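Local coordinates for protein transcriptional regulator (PDB 2O0Y) that probably binds DNA and regulates transcription as a member of the IclR family, through an N-terminal helix-turn-helix domain, at the interface of chains A and B. Sequence-based numbering; all coordinates share one arbitrary frame. Chains: chain A/B, Transcriptional regulator.

Contact 1: the interface of chains A and B. Residues chain A 65, 67, 85; chain B 23, 26-27, 30.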
loop_
_atom_site.group_PDB
_atom_site.type_symbol
_atom_site.label_atom_id
_atom_site.label_comp_id
_atom_site.label_asym_id
_atom_site.label_seq_id
_atom_site.Cartn_x
_atom_site.Cartn_y
_atom_site.Cartn_z
ATOM N N ARG A 65 -7.614 -2.341 -22.857
ATOM C CA ARG A 65 -6.867 -3.333 -22.073
ATOM C C ARG A 65 -7.149 -3.158 -20.594
ATOM O O ARG A 65 -6.471 -3.757 -19.778
ATOM C CB ARG A 65 -5.385 -3.161 -22.309
ATOM C CG ARG A 65 -4.912 -3.508 -23.712
ATOM C CD ARG A 65 -5.307 -4.973 -24.204
ATOM N NE ARG A 65 -4.582 -5.987 -23.402
ATOM C CZ ARG A 65 -3.304 -6.334 -23.568
ATOM N NH1 ARG A 65 -2.579 -5.775 -24.519
ATOM N NH2 ARG A 65 -2.743 -7.269 -22.813
ATOM N N VAL A 67 -6.563 -0.812 -18.554
ATOM C CA VAL A 67 -5.549 -0.068 -17.812
ATOM C C VAL A 67 -6.125 1.287 -17.345
ATOM O O VAL A 67 -5.719 1.825 -16.307
ATOM C CB VAL A 67 -4.290 0.124 -18.701
ATOM C CG1 VAL A 67 -3.356 1.227 -18.126
ATOM C CG2 VAL A 67 -3.594 -1.244 -18.869
ATOM N N TRP A 85 -2.184 -4.263 -10.635
ATOM C CA TRP A 85 -0.698 -4.162 -10.591
ATOM C C TRP A 85 -0.328 -3.308 -9.385
ATOM O O TRP A 85 0.714 -3.515 -8.800
ATOM C CB TRP A 85 -0.179 -3.449 -11.849
ATOM C CG TRP A 85 -0.523 -4.204 -13.174
ATOM C CD1 TRP A 85 -0.702 -5.499 -13.321
ATOM C CD2 TRP A 85 -0.695 -3.612 -14.446
ATOM N NE1 TRP A 85 -1.050 -5.802 -14.642
ATOM C CE2 TRP A 85 -1.034 -4.642 -15.350
ATOM C CE3 TRP A 85 -0.594 -2.314 -14.913
ATOM C CZ2 TRP A 85 -1.285 -4.413 -16.687
ATOM C CZ3 TRP A 85 -0.848 -2.081 -16.250
ATOM C CH2 TRP A 85 -1.144 -3.141 -17.126
ATOM N N THR B 23 1.292 -1.824 -26.126
ATOM C CA THR B 23 0.692 -3.172 -25.970
ATOM C C THR B 23 1.670 -4.197 -25.397
ATOM O O THR B 23 1.300 -5.074 -24.611
ATOM C CB THR B 23 0.274 -3.695 -27.345
ATOM O OG1 THR B 23 -0.759 -2.853 -27.793
ATOM C CG2 THR B 23 -0.304 -5.103 -27.229
ATOM N N ILE B 26 2.092 -3.461 -21.682
ATOM C CA ILE B 26 0.938 -4.093 -21.021
ATOM C C ILE B 26 1.043 -5.618 -21.006
ATOM O O ILE B 26 0.777 -6.247 -19.967
ATOM C CB ILE B 26 -0.393 -3.588 -21.658
ATOM C CG1 ILE B 26 -0.496 -2.059 -21.505
ATOM C CG2 ILE B 26 -1.620 -4.289 -21.024
ATOM C CD1 ILE B 26 -1.626 -1.415 -22.431
ATOM N N ASP B 27 1.379 -6.254 -22.131
ATOM C CA ASP B 27 1.512 -7.703 -22.151
ATOM C C ASP B 27 2.536 -8.231 -21.124
ATOM O O ASP B 27 2.406 -9.347 -20.552
ATOM C CB ASP B 27 1.904 -8.170 -23.595
ATOM C CG ASP B 27 0.815 -7.928 -24.589
ATOM O OD1 ASP B 27 -0.342 -7.625 -24.174
ATOM O OD2 ASP B 27 1.097 -7.993 -25.816
ATOM N N GLU B 30 1.123 -7.758 -17.534
ATOM C CA GLU B 30 0.095 -8.800 -17.292
ATOM C C GLU B 30 0.644 -10.124 -16.816
ATOM O O GLU B 30 -0.091 -10.954 -16.270
ATOM C CB GLU B 30 -0.696 -9.028 -18.575
ATOM C CG GLU B 30 -1.530 -7.829 -18.963
ATOM C CD GLU B 30 -2.842 -7.767 -18.235
ATOM O OE1 GLU B 30 -3.148 -8.707 -17.442
ATOM O OE2 GLU B 30 -3.579 -6.775 -18.442
#

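Contact 2: the interface of chains A and B. Residues chain A 22, 26, 30; chain B 61, 65, 67, 81.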
loop_
_atom_site.group_PDB
_atom_site.type_symbol
_atom_site.label_atom_id
_atom_site.label_comp_id
_atom_site.label_asym_id
_atom_site.label_seq_id
_atom_site.Cartn_x
_atom_site.Cartn_y
_atom_site.Cartn_z
ATOM N N VAL A 22 6.499 4.267 -24.443
ATOM C CA VAL A 22 6.445 3.751 -23.072
ATOM C C VAL A 22 6.658 4.880 -22.033
ATOM O O VAL A 22 6.012 4.927 -21.000
ATOM C CB VAL A 22 7.520 2.707 -22.902
ATOM C CG1 VAL A 22 7.583 2.203 -21.421
ATOM C CG2 VAL A 22 7.256 1.594 -23.854
ATOM N N ILE A 26 3.592 6.100 -19.357
ATOM C CA ILE A 26 3.898 6.301 -17.931
ATOM C C ILE A 26 3.671 7.772 -17.544
ATOM O O ILE A 26 3.037 8.040 -16.552
ATOM C CB ILE A 26 5.306 5.855 -17.595
ATOM C CG1 ILE A 26 5.425 4.365 -17.857
ATOM C CG2 ILE A 26 5.600 6.081 -16.107
ATOM C CD1 ILE A 26 6.831 3.918 -18.023
ATOM N N GLU A 30 1.004 9.002 -14.702
ATOM C CA GLU A 30 1.468 9.759 -13.544
ATOM C C GLU A 30 0.597 10.979 -13.285
ATOM O O GLU A 30 0.676 11.581 -12.222
ATOM C CB GLU A 30 2.948 10.154 -13.690
ATOM C CG GLU A 30 3.917 8.974 -13.484
ATOM C CD GLU A 30 5.338 9.395 -13.683
ATOM O OE1 GLU A 30 5.545 10.562 -14.046
ATOM O OE2 GLU A 30 6.260 8.577 -13.513
ATOM N N THR B 61 13.841 0.046 -20.292
ATOM C CA THR B 61 13.083 1.291 -20.124
ATOM C C THR B 61 12.207 1.244 -18.868
ATOM O O THR B 61 12.146 2.214 -18.107
ATOM C CB THR B 61 12.170 1.606 -21.356
ATOM O OG1 THR B 61 13.002 1.877 -22.481
ATOM C CG2 THR B 61 11.387 2.888 -21.105
ATOM N N ARG B 65 12.556 3.453 -15.332
ATOM C CA ARG B 65 11.456 4.240 -14.819
ATOM C C ARG B 65 10.862 3.697 -13.493
ATOM O O ARG B 65 9.851 4.216 -13.019
ATOM C CB ARG B 65 10.347 4.277 -15.870
ATOM C CG ARG B 65 9.410 5.435 -15.707
ATOM C CD ARG B 65 10.088 6.821 -16.116
ATOM N NE ARG B 65 9.105 7.840 -15.797
ATOM C CZ ARG B 65 8.318 8.440 -16.673
ATOM N NH1 ARG B 65 8.419 8.171 -17.991
ATOM N NH2 ARG B 65 7.444 9.328 -16.233
ATOM N N VAL B 67 9.228 0.999 -12.956
ATOM C CA VAL B 67 7.990 0.205 -13.196
ATOM C C VAL B 67 8.342 -1.215 -12.863
ATOM O O VAL B 67 7.492 -1.950 -12.406
ATOM C CB VAL B 67 7.495 0.390 -14.701
ATOM C CG1 VAL B 67 6.635 -0.796 -15.273
ATOM C CG2 VAL B 67 6.791 1.752 -14.899
ATOM N N GLU B 81 7.776 2.526 -8.672
ATOM C CA GLU B 81 6.874 3.437 -9.394
ATOM C C GLU B 81 5.446 3.119 -9.134
ATOM O O GLU B 81 4.591 3.990 -8.995
ATOM C CB GLU B 81 7.149 3.378 -10.900
ATOM C CG GLU B 81 6.131 4.114 -11.823
ATOM C CD GLU B 81 6.350 5.592 -11.986
ATOM O OE1 GLU B 81 7.156 6.150 -11.241
ATOM O OE2 GLU B 81 5.654 6.230 -12.838
HETATM O O HOH W 1 9.214 7.485 -12.956
#

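Contact 1: the interface of chains A and B
B:Ile26, on helix 18-29 of chain B, packs its branched side chain against A:Val67, A:Trp85 and the aliphatic stem of A:Arg65. Most of the patch comes from the IclR-type winged helix-turn-helix region, probably the DNA-binding part of this transcriptional regulator; A:Trp85 joins it from helix 80-93. The two branches of B:Ile26 divide the work. CD1, at the end of the longer branch, meets A:Val67 CG2 at 4.1 Å and also lies against CB and CG of A:Arg65. CG2, anti to its own backbone N, points to the A:Arg65 guanidinium and sits over its centre, with CZ of that group 3.7 Å from the methyl. The methyl lies between the guanidinium and the indole of A:Trp85, with CH2 of the six-membered ring on the roughly opposite side, 4.1 Å from B:Ile26 CG2.

Farther out, the carboxylate of B:Glu30 comes beside the six-membered ring of the indole; OE2 is 3.7 Å from A:Trp85 CZ2, with the carboxylate turned 78° from the ring plane. A bend at chi2 (-83°) turns the carboxylate toward A:Trp85.

At the rim A:Arg65, bent at chi2 and chi3, presents its end to B:Asp27. NH1 and NH2 both donate to one carboxylate oxygen, OD1, which is 2.8 Å from A:Arg65 NH2 and 2.9 Å from NH1. The oxygen lies close to the guanidinium plane, but the carboxylate is twisted 42° from it, and NH2 meets OD1 nearly in line with its C-O bond while NH1 comes from the syn side, tilted out of the carboxylate plane. This forked salt bridge, together with the methyl on one face, should restrain rotation of the guanidinium. B:Thr23 CG2 closes in at the guanidinium edge, 3.6 Å from A:Arg65 NH1.

Contact 2: the interface of chains A and B
A:Ile26 of helix 20-29 is the apolar centre, set against B:Val67 and the side chain of B:Arg65 in the winged helix-turn-helix region of the other chain. Its CD1 is 3.8 Å from B:Val67 CG2 and touches the CG methylene of B:Arg65. The isoleucine and the arginine run antiparallel alongside one another, which brings A:Ile26 CG2 over the centre of the guanidinium, 3.6 Å from B:Arg65 CZ. CG of the arginine is anti to its backbone N (chi1 -158°), and a bend at chi2 then turns the chain along the isoleucine. One turn earlier in the A helix, A:Val22 adds a small lateral contact, its CG1 lying 3.9 Å from the methyl CG2 of B:Thr61 on helix 52-64.

Toward the rim A:Glu30, extended beyond CG, reaches tip to tip toward B:Arg65. NH2 of the guanidinium is 3.1 Å from OE2, a salt bridge whose hydrogen bond is weak, bent to 133° at the hydrogen; OE1 lies at a similar distance from NH2 and may share the donor. The two flat groups stand nearly perpendicular, 82° apart, and OE1 lies at the guanidinium edge, in its plane.

B:Glu81, from 3-10 helix 80-85, brings a second carboxylate into the same corner, its side chain roughly perpendicular to that of A:Glu30. Their OE2 atoms are modelled very close together, a doubtful pair for two carboxylates. The nearby guanidinium would offset part of the negative charge of the acids. A water bridges the groups from the guanidinium edge: it lies 3.2 Å from A:Glu30 OE2 and 3.0 Å from B:Glu81 OE1, while NE of B:Arg65 is 2.9 Å from the water oxygen.

Contact 1 and contact 2 lie about 13 Å apart, measured between the centres of their C-alpha atoms, and use corresponding residues with the chains exchanged. In both, Ile26 of one copy packs on Val67 and Arg65 of the other, while Glu30 has different partners: Trp85 in contact 1, Arg65 and Glu81 in contact 2. Arg65 adopts different chain shapes and finds a different acid in each, consistent with an interface that is not an exact two-fold. Together they bring the two helix-turn-helix regions together reciprocally. Such pairing would suit a regulator acting as a dimer, although the structure alone does not show its solution state.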